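Local coordinates for protein putative C39-like peptidase (Bacillus anthracis, PDB 3ERV) that is of unknown function but probably acts as a cysteine peptidase of the C39-like, papain-type group, or resembles one, at residues K70-I75 with N96-S101. Numbering follows the deposited sequence.
Sequences KLANEI and NIYTFS. With EDO (1,2-ethanediol), chain B.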
loop_
_atom_site.group_PDB
_atom_site.type_symbol
_atom_site.label_atom_id
_atom_site.label_comp_id
_atom_site.label_asym_id
_atom_site.label_seq_id
_atom_site.Cartn_x
_atom_site.Cartn_y
_atom_site.Cartn_z
ATOM N N LYS A 70 4.661 15.594 -0.649
ATOM C CA LYS A 70 5.380 15.583 -1.920
ATOM C C LYS A 70 4.966 14.353 -2.729
ATOM O O LYS A 70 4.747 14.414 -3.927
ATOM C CB LYS A 70 6.907 15.609 -1.682
ATOM C CG LYS A 70 7.725 15.640 -2.980
ATOM C CD LYS A 70 8.913 16.646 -2.831
ATOM C CE LYS A 70 9.858 16.699 -4.045
ATOM N NZ LYS A 70 10.605 15.417 -4.251
ATOM N N LEU A 71 4.825 13.221 -2.056
ATOM C CA LEU A 71 4.453 11.991 -2.744
ATOM C C LEU A 71 3.013 12.077 -3.276
ATOM O O LEU A 71 2.688 11.523 -4.367
ATOM C CB LEU A 71 4.604 10.764 -1.814
ATOM C CG LEU A 71 6.064 10.510 -1.381
ATOM C CD1 LEU A 71 6.094 9.304 -0.460
ATOM C CD2 LEU A 71 6.981 10.259 -2.599
ATOM N N ALA A 72 2.162 12.744 -2.492
ATOM C CA ALA A 72 0.776 12.945 -2.904
ATOM C C ALA A 72 0.682 13.810 -4.171
ATOM O O ALA A 72 -0.217 13.614 -4.997
ATOM C CB ALA A 72 -0.019 13.561 -1.805
ATOM N N ASN A 73 1.584 14.775 -4.332
ATOM C CA ASN A 73 1.549 15.552 -5.534
ATOM C C ASN A 73 2.159 14.786 -6.706
ATOM O O ASN A 73 1.748 14.963 -7.847
ATOM C CB ASN A 73 2.263 16.890 -5.335
ATOM C CG ASN A 73 2.144 17.767 -6.547
ATOM O OD1 ASN A 73 3.122 18.266 -7.049
ATOM N ND2 ASN A 73 0.921 17.937 -7.034
ATOM N N GLU A 74 3.147 13.940 -6.422
ATOM C CA GLU A 74 3.917 13.264 -7.472
ATOM C C GLU A 74 3.315 11.996 -8.044
ATOM O O GLU A 74 3.643 11.612 -9.151
ATOM C CB GLU A 74 5.363 13.020 -7.001
ATOM C CG GLU A 74 6.166 14.357 -6.937
ATOM C CD GLU A 74 7.533 14.170 -6.270
ATOM O OE1 GLU A 74 7.781 13.079 -5.693
ATOM O OE2 GLU A 74 8.363 15.123 -6.319
ATOM N N ILE A 75 2.466 11.326 -7.272
ATOM C CA ILE A 75 1.836 10.123 -7.730
ATOM C C ILE A 75 1.069 10.424 -9.005
ATOM O O ILE A 75 0.417 11.455 -9.118
ATOM C CB ILE A 75 0.909 9.471 -6.663
ATOM C CG1 ILE A 75 0.416 8.122 -7.173
ATOM C CG2 ILE A 75 -0.290 10.333 -6.373
ATOM C CD1 ILE A 75 1.365 7.023 -7.032
ATOM N N ASN A 96 -9.539 12.003 -6.194
ATOM C CA ASN A 96 -9.045 13.036 -5.290
ATOM C C ASN A 96 -8.325 12.463 -4.080
ATOM O O ASN A 96 -8.921 11.791 -3.240
ATOM C CB ASN A 96 -10.197 13.953 -4.876
ATOM C CG ASN A 96 -9.710 15.299 -4.386
ATOM O OD1 ASN A 96 -9.026 15.382 -3.345
ATOM N ND2 ASN A 96 -10.022 16.365 -5.144
ATOM N N ILE A 97 -7.001 12.638 -4.052
ATOM C CA ILE A 97 -6.186 12.167 -2.945
ATOM C C ILE A 97 -6.369 13.006 -1.642
ATOM O O ILE A 97 -6.143 12.507 -0.545
ATOM C CB ILE A 97 -4.693 12.134 -3.373
ATOM C CG1 ILE A 97 -3.847 11.283 -2.395
ATOM C CG2 ILE A 97 -4.167 13.596 -3.572
ATOM C CD1 ILE A 97 -2.483 10.867 -3.001
ATOM N N TYR A 98 -6.820 14.252 -1.781
ATOM C CA TYR A 98 -6.805 15.229 -0.704
ATOM C C TYR A 98 -8.090 15.237 0.133
ATOM O O TYR A 98 -8.040 15.295 1.382
ATOM C CB TYR A 98 -6.634 16.652 -1.268
ATOM C CG TYR A 98 -5.308 16.874 -1.940
ATOM C CD1 TYR A 98 -4.119 16.841 -1.205
ATOM C CD2 TYR A 98 -5.231 17.109 -3.319
ATOM C CE1 TYR A 98 -2.887 17.021 -1.834
ATOM C CE2 TYR A 98 -3.999 17.304 -3.940
ATOM C CZ TYR A 98 -2.835 17.238 -3.192
ATOM O OH TYR A 98 -1.627 17.403 -3.836
ATOM N N THR A 99 -9.235 15.233 -0.545
ATOM C CA THR A 99 -10.505 15.448 0.184
ATOM C C THR A 99 -11.649 14.460 -0.133
ATOM O O THR A 99 -11.980 14.246 -1.294
ATOM C CB THR A 99 -11.019 16.899 0.061
ATOM O OG1 THR A 99 -12.210 17.032 0.846
ATOM C CG2 THR A 99 -11.338 17.277 -1.393
ATOM N N PHE A 100 -12.272 13.924 0.927
ATOM C CA PHE A 100 -13.472 13.069 0.835
ATOM C C PHE A 100 -14.608 13.863 0.174
ATOM O O PHE A 100 -15.556 13.314 -0.375
ATOM C CB PHE A 100 -13.909 12.596 2.233
ATOM C CG PHE A 100 -13.093 11.423 2.786
ATOM C CD1 PHE A 100 -12.870 10.304 2.033
ATOM C CD2 PHE A 100 -12.580 11.459 4.065
ATOM C CE1 PHE A 100 -12.175 9.245 2.542
ATOM C CE2 PHE A 100 -11.844 10.416 4.560
ATOM C CZ PHE A 100 -11.662 9.301 3.798
ATOM N N SER A 101 -14.531 15.171 0.201
ATOM C CA SER A 101 -15.614 15.941 -0.406
ATOM C C SER A 101 -15.644 15.812 -1.919
ATOM O O SER A 101 -16.557 16.326 -2.548
ATOM C CB SER A 101 -15.536 17.419 -0.003
ATOM O OG SER A 101 -14.461 18.073 -0.682
HETATM C C1 EDO B . -5.705 15.048 -6.354
HETATM O O1 EDO B . -5.842 13.644 -6.543
HETATM C C2 EDO B . -6.350 15.864 -7.439
HETATM O O2 EDO B . -7.760 15.966 -7.235
HETATM O O HOH W 1 -1.824 16.894 -6.427
#
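Ile-97 pushes its CD1 methyl against the end of helix 68-74, where it meets Ala-72 CB at 3.8 Å and Ile-75 CG2 at 4.1 Å. The side chain is extended: CG1 lies anti to the backbone N (chi1 -164°), and chi2 of 162° carries CD1 onward to the helix. Its other branch, CG2, turns back under the neighbouring Tyr-98 ring, sitting 3.6 Å from the ring plane over its centre. Ile-75, the first residue to leave helical geometry, offers CG2 to this contact, while the end of its side chain leads away from the loop; Ile-75 also touches Leu-115 of helix 109-119. Val-52 of helix 50-61 also touches Ile-97, so the loop after strand 93-94 is seated against two helices.

Beside this apolar contact, Tyr-98 extends its phenol across the helix flank. Its CE1 approaches Ala-72 CB obliquely at 4.5 Å, and its OH stops 4.1 Å from Asn-73 ND2. One water closes that gap, accepting from ND2 and lying 2.6 Å from Tyr-98 OH. With CG anti to its backbone N, Asn-73 has its amide at the Tyr-98 side, where ND2 reaches the water; the amide plane is turned 27° from the ring.

Asn-96 OD1 accepts from Tyr-98 N, an Asx turn, and from Thr-99 N, completing an Asx motif; the two donors approach from opposite faces of the amide plane. An ethanediol, probably from the crystallisation liquor, takes the Ile-97 N-H through O1 at 2.9 Å and rests C1 obliquely near the Tyr-98 ring. Directly between helix and loop the attraction is therefore van der Waals contact around a buried methyl, whereas the polar link found between the two segments runs through a water beside Asn-73 and Tyr-98.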